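Local coordinates for protein bacteriocin (PDB 6LWZ) that probably kills or inhibits competing bacteria as a secreted, disulfide-linked, defensin-like antimicrobial peptide of Brevibacillus, at residues 5-10 and 33-38; 29-34 and 42-47. All coordinates share one frame; numbering follows the deposited sequence.

Interaction 1: residues 5-10 and 33-38; sequences QCPDAI and VACMNG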
# COMPACT_ATOMS: atom_id res chain seq x y z
N GLN A 5 -6.31 -3.99 9.45
CA GLN A 5 -5.34 -3.65 10.50
C GLN A 5 -5.03 -4.85 11.39
O GLN A 5 -5.66 -5.90 11.29
CB GLN A 5 -5.81 -2.43 11.32
CG GLN A 5 -5.42 -1.09 10.70
CD GLN A 5 -5.58 0.10 11.63
OE1 GLN A 5 -5.97 -0.04 12.79
NE2 GLN A 5 -5.30 1.29 11.11
N CYS A 6 -4.02 -4.67 12.23
CA CYS A 6 -3.49 -5.75 13.06
C CYS A 6 -4.28 -5.89 14.35
O CYS A 6 -4.74 -4.90 14.91
CB CYS A 6 -2.02 -5.49 13.35
SG CYS A 6 -1.08 -5.28 11.83
N PRO A 7 -4.42 -7.14 14.85
CA PRO A 7 -5.20 -7.39 16.06
C PRO A 7 -4.72 -6.61 17.29
O PRO A 7 -5.54 -6.05 18.03
CB PRO A 7 -5.02 -8.90 16.29
CG PRO A 7 -4.65 -9.46 14.97
CD PRO A 7 -3.88 -8.39 14.27
N ASP A 8 -3.41 -6.56 17.49
CA ASP A 8 -2.82 -5.90 18.66
C ASP A 8 -1.79 -4.82 18.29
O ASP A 8 -1.83 -3.71 18.83
CB ASP A 8 -2.19 -6.93 19.62
CG ASP A 8 -1.31 -7.95 18.90
OD1 ASP A 8 -1.13 -7.83 17.67
OD2 ASP A 8 -0.80 -8.87 19.57
N ALA A 9 -0.88 -5.14 17.37
CA ALA A 9 0.12 -4.18 16.92
C ALA A 9 0.72 -4.54 15.56
O ALA A 9 0.83 -5.72 15.21
CB ALA A 9 1.22 -4.04 17.96
N ILE A 10 1.12 -3.52 14.82
CA ILE A 10 1.73 -3.73 13.51
C ILE A 10 3.24 -3.90 13.71
O ILE A 10 3.83 -3.27 14.59
CB ILE A 10 1.41 -2.58 12.51
CG1 ILE A 10 2.29 -1.35 12.74
CG2 ILE A 10 -0.05 -2.17 12.60
CD1 ILE A 10 3.54 -1.31 11.90
N VAL A 33 0.57 -3.69 5.49
CA VAL A 33 1.04 -3.79 6.87
C VAL A 33 1.41 -5.24 7.14
O VAL A 33 0.66 -6.15 6.79
CB VAL A 33 -0.00 -3.33 7.93
CG1 VAL A 33 -0.57 -1.97 7.58
CG2 VAL A 33 -1.14 -4.33 8.08
N ALA A 34 2.59 -5.45 7.72
CA ALA A 34 2.96 -6.75 8.25
C ALA A 34 2.66 -6.70 9.73
O ALA A 34 3.22 -5.87 10.45
CB ALA A 34 4.43 -7.03 8.00
N CYS A 35 1.75 -7.55 10.16
CA CYS A 35 1.33 -7.59 11.56
C CYS A 35 2.26 -8.48 12.38
O CYS A 35 2.91 -9.38 11.85
CB CYS A 35 -0.10 -8.12 11.66
SG CYS A 35 -1.34 -7.06 10.88
N MET A 36 2.19 -8.31 13.69
CA MET A 36 2.87 -9.20 14.59
C MET A 36 2.09 -10.51 14.52
O MET A 36 2.67 -11.52 14.29
CB MET A 36 2.88 -8.66 16.02
CG MET A 36 3.59 -7.36 16.25
SD MET A 36 5.36 -7.29 16.05
CE MET A 36 5.93 -8.16 17.48
N ASN A 37 0.79 -10.46 14.66
CA ASN A 37 -0.08 -11.64 14.66
C ASN A 37 -0.07 -12.43 13.37
O ASN A 37 0.56 -13.46 13.28
CB ASN A 37 -1.50 -11.26 15.10
CG ASN A 37 -1.75 -11.54 16.59
OD1 ASN A 37 -1.36 -10.76 17.48
ND2 ASN A 37 -2.43 -12.64 16.88
N GLY A 38 -0.71 -11.95 12.32
CA GLY A 38 -0.70 -12.66 11.06
C GLY A 38 0.41 -12.12 10.17
O GLY A 38 1.52 -11.99 10.63
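Cys6 and Cys35 are joined by a disulfide, with SG of Cys6 2.0 Å from SG of Cys35 and a torsion of -83° about the S-S bond. Both sulfurs lie anti to their own carbonyl carbon, beside the backbone N (chi1 -56° in Cys6, -64° in Cys35). Next to the bridge, methyl CG2 of Val33 rests on the Cys6 sulfur, 3.9 Å from SG. Past the bridge, the Pro7 ring packs on Asn37: CG of Pro7 lies 3.6 Å from CB of Asn37.

A second link is made by the backbone. Met36 N donates a weak but nearly straight hydrogen bond to Ala9 O, at 3.3 Å. Met36 CG also packs against this oxygen, 3.4 Å from Ala9 O. One residue on, Ile10 pairs with Cys35 as an antiparallel, non-hydrogen-bonded bridge.

Within 5-10, Asp8 OD1 accepts a hydrogen bond from Ala9 N at 2.7 Å, from above the carboxylate plane.

The disulfide, one of the three in this defensin-like peptide, therefore ties the N-terminal loop to the end of strand 26-35. Ile10 begins strand 10-20, whose Phe13 touches Val33. On the other flank of strand 26-35, Val33 meets Leu41 of strand 40-48.

Interaction 2: residues 29-34 and 42-47; sequences KQVYVA and YCRTEW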
# COMPACT_ATOMS: atom_id res chain seq x y z
N LYS A 29 2.01 3.48 -5.30
CA LYS A 29 2.59 2.41 -4.49
C LYS A 29 1.48 1.75 -3.71
O LYS A 29 0.64 2.44 -3.13
CB LYS A 29 3.63 2.96 -3.52
CG LYS A 29 4.75 3.74 -4.19
CD LYS A 29 5.70 4.35 -3.16
CE LYS A 29 6.62 5.36 -3.81
NZ LYS A 29 7.64 5.85 -2.87
N GLN A 30 1.46 0.42 -3.71
CA GLN A 30 0.56 -0.32 -2.84
C GLN A 30 1.25 -0.51 -1.50
O GLN A 30 2.38 -0.97 -1.45
CB GLN A 30 0.22 -1.69 -3.44
CG GLN A 30 -0.61 -1.63 -4.72
CD GLN A 30 -2.05 -1.21 -4.48
OE1 GLN A 30 -2.32 -0.12 -3.96
NE2 GLN A 30 -2.98 -2.07 -4.88
N VAL A 31 0.55 -0.14 -0.43
CA VAL A 31 1.09 -0.20 0.93
C VAL A 31 0.41 -1.32 1.69
O VAL A 31 -0.82 -1.39 1.75
CB VAL A 31 0.89 1.14 1.68
CG1 VAL A 31 1.49 1.08 3.08
CG2 VAL A 31 1.50 2.28 0.90
N TYR A 32 1.22 -2.19 2.28
CA TYR A 32 0.74 -3.29 3.12
C TYR A 32 1.29 -3.12 4.52
O TYR A 32 2.33 -2.49 4.72
CB TYR A 32 1.20 -4.63 2.54
CG TYR A 32 0.38 -5.12 1.37
CD1 TYR A 32 0.46 -4.50 0.13
CD2 TYR A 32 -0.47 -6.22 1.50
CE1 TYR A 32 -0.28 -4.95 -0.95
CE2 TYR A 32 -1.23 -6.68 0.43
CZ TYR A 32 -1.13 -6.04 -0.80
OH TYR A 32 -1.88 -6.48 -1.87
N VAL A 33 0.57 -3.69 5.49
CA VAL A 33 1.04 -3.79 6.87
C VAL A 33 1.41 -5.24 7.14
O VAL A 33 0.66 -6.15 6.79
CB VAL A 33 -0.00 -3.33 7.93
CG1 VAL A 33 -0.57 -1.97 7.58
CG2 VAL A 33 -1.14 -4.33 8.08
N ALA A 34 2.59 -5.45 7.72
CA ALA A 34 2.96 -6.75 8.25
C ALA A 34 2.66 -6.70 9.73
O ALA A 34 3.22 -5.87 10.45
CB ALA A 34 4.43 -7.03 8.00
N TYR A 42 -3.31 -5.67 2.92
CA TYR A 42 -3.35 -4.44 2.12
C TYR A 42 -3.81 -3.28 2.99
O TYR A 42 -4.82 -3.38 3.64
CB TYR A 42 -4.36 -4.60 0.99
CG TYR A 42 -4.58 -3.33 0.24
CD1 TYR A 42 -3.60 -2.85 -0.60
CD2 TYR A 42 -5.73 -2.60 0.38
CE1 TYR A 42 -3.77 -1.68 -1.30
CE2 TYR A 42 -5.93 -1.43 -0.31
CZ TYR A 42 -4.94 -0.97 -1.15
OH TYR A 42 -5.10 0.17 -1.84
N CYS A 43 -3.04 -2.20 2.97
CA CYS A 43 -3.37 -1.02 3.78
C CYS A 43 -3.99 0.06 2.91
O CYS A 43 -5.14 0.37 3.13
CB CYS A 43 -2.13 -0.44 4.45
SG CYS A 43 -2.46 0.76 5.75
N ARG A 44 -3.25 0.57 1.94
CA ARG A 44 -3.69 1.71 1.16
C ARG A 44 -2.80 1.94 -0.06
O ARG A 44 -1.76 1.32 -0.21
CB ARG A 44 -3.72 2.97 2.05
CG ARG A 44 -2.44 3.22 2.84
CD ARG A 44 -2.42 4.56 3.55
NE ARG A 44 -1.80 5.60 2.72
CZ ARG A 44 -2.42 6.67 2.22
NH1 ARG A 44 -3.71 6.90 2.45
NH2 ARG A 44 -1.72 7.53 1.49
N THR A 45 -3.26 2.83 -0.94
CA THR A 45 -2.51 3.24 -2.12
C THR A 45 -1.93 4.62 -1.86
O THR A 45 -2.63 5.51 -1.37
CB THR A 45 -3.43 3.31 -3.36
OG1 THR A 45 -3.84 1.98 -3.73
CG2 THR A 45 -2.72 3.98 -4.55
N GLU A 46 -0.66 4.81 -2.22
CA GLU A 46 0.04 6.08 -2.10
C GLU A 46 0.28 6.66 -3.49
O GLU A 46 0.86 5.99 -4.34
CB GLU A 46 1.38 5.86 -1.38
CG GLU A 46 2.31 7.07 -1.32
CD GLU A 46 1.76 8.20 -0.47
OE1 GLU A 46 0.82 7.98 0.33
OE2 GLU A 46 2.29 9.33 -0.60
N TRP A 47 -0.15 7.89 -3.73
CA TRP A 47 -0.09 8.47 -5.07
C TRP A 47 1.20 9.25 -5.31
O TRP A 47 1.70 9.94 -4.43
CB TRP A 47 -1.28 9.39 -5.33
CG TRP A 47 -2.59 8.70 -5.33
CD1 TRP A 47 -3.62 8.90 -4.46
CD2 TRP A 47 -3.03 7.68 -6.24
NE1 TRP A 47 -4.67 8.07 -4.76
CE2 TRP A 47 -4.33 7.31 -5.85
CE3 TRP A 47 -2.44 7.04 -7.34
CZ2 TRP A 47 -5.07 6.33 -6.53
CZ3 TRP A 47 -3.17 6.07 -8.01
CH2 TRP A 47 -4.47 5.72 -7.60
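Gln30 of strand 29-34 reaches across to Thr45 and Tyr42 of strand 42-47. Its CB leaves on the same sheet face as Thr45. CG stands anti to the carbonyl carbon (chi1 -67°), and a bend at chi2 (-72°) brings the amide over the partner strand. CD lies 3.6 Å from Tyr42 CE1. At the tip, OE1 accepts a hydrogen bond from Thr45 OG1 at 2.6 Å, the donor tilted slightly from the amide carbonyl plane. The same oxygen sits at the edge of the Tyr42 ring, while NE2 is also near CE1. Thr45 OG1 in turn accepts from Tyr42 OH at 2.9 Å, so a short polar chain runs from Tyr42 through Thr45 to Gln30.

Tyr42 also turns an edge toward the face of Tyr32. Their centroids are 5.6 Å apart and their planes 78° apart, a T-shaped pair. Tyr42 CA adds a CH-pi contact over that face, 3.7 Å from the Tyr32 ring centroid. Lys16 of strand 10-20 makes a cation-pi contact with Tyr32.

Val31, Arg44 and Glu46 share another face. Val31 CB touches Arg44 O, and Arg44 NH2 forms a salt bridge with Glu46 OE1, which lies in the guanidinium plane. Near Cys2, which is disulfide-bonded to Cys43, Val33 CG1 packs on Cys43 SG.

The backbones pair antiparallel. Lys29 and Glu46 exchange two hydrogen bonds, and Val31 N donates to Arg44 O. Val31 O is gripped twice, by Cys43 N at 2.7 Å and Arg44 N at 3.1 Å. Cys43 and Arg44 thus both face Val31. This is a classic beta bulge in the hairpin of a three-stranded, defensin-like antiparallel sheet.

Interactions 1 and 2 both use strand 26-35, and their segments share Val33 and Ala34. Their centres are about 14 Å apart. The centre of interaction 2 lies about 1 Å from the centre of the chain, and this contact pairs the middle strand with 40-48. The centre of interaction 1 lies about 15 Å from the centre of the chain, where the strand ends and the N-terminal loop leads into strand 10-20. Val33 is the physical join, touching a half-cystine in each contact. Cys6 to Cys35 ties the N-terminal segment to the middle strand, and Cys2 to Cys43 ties it to the outer strand 40-48. The third disulfide, Cys20 to Cys51, belongs to neither contact.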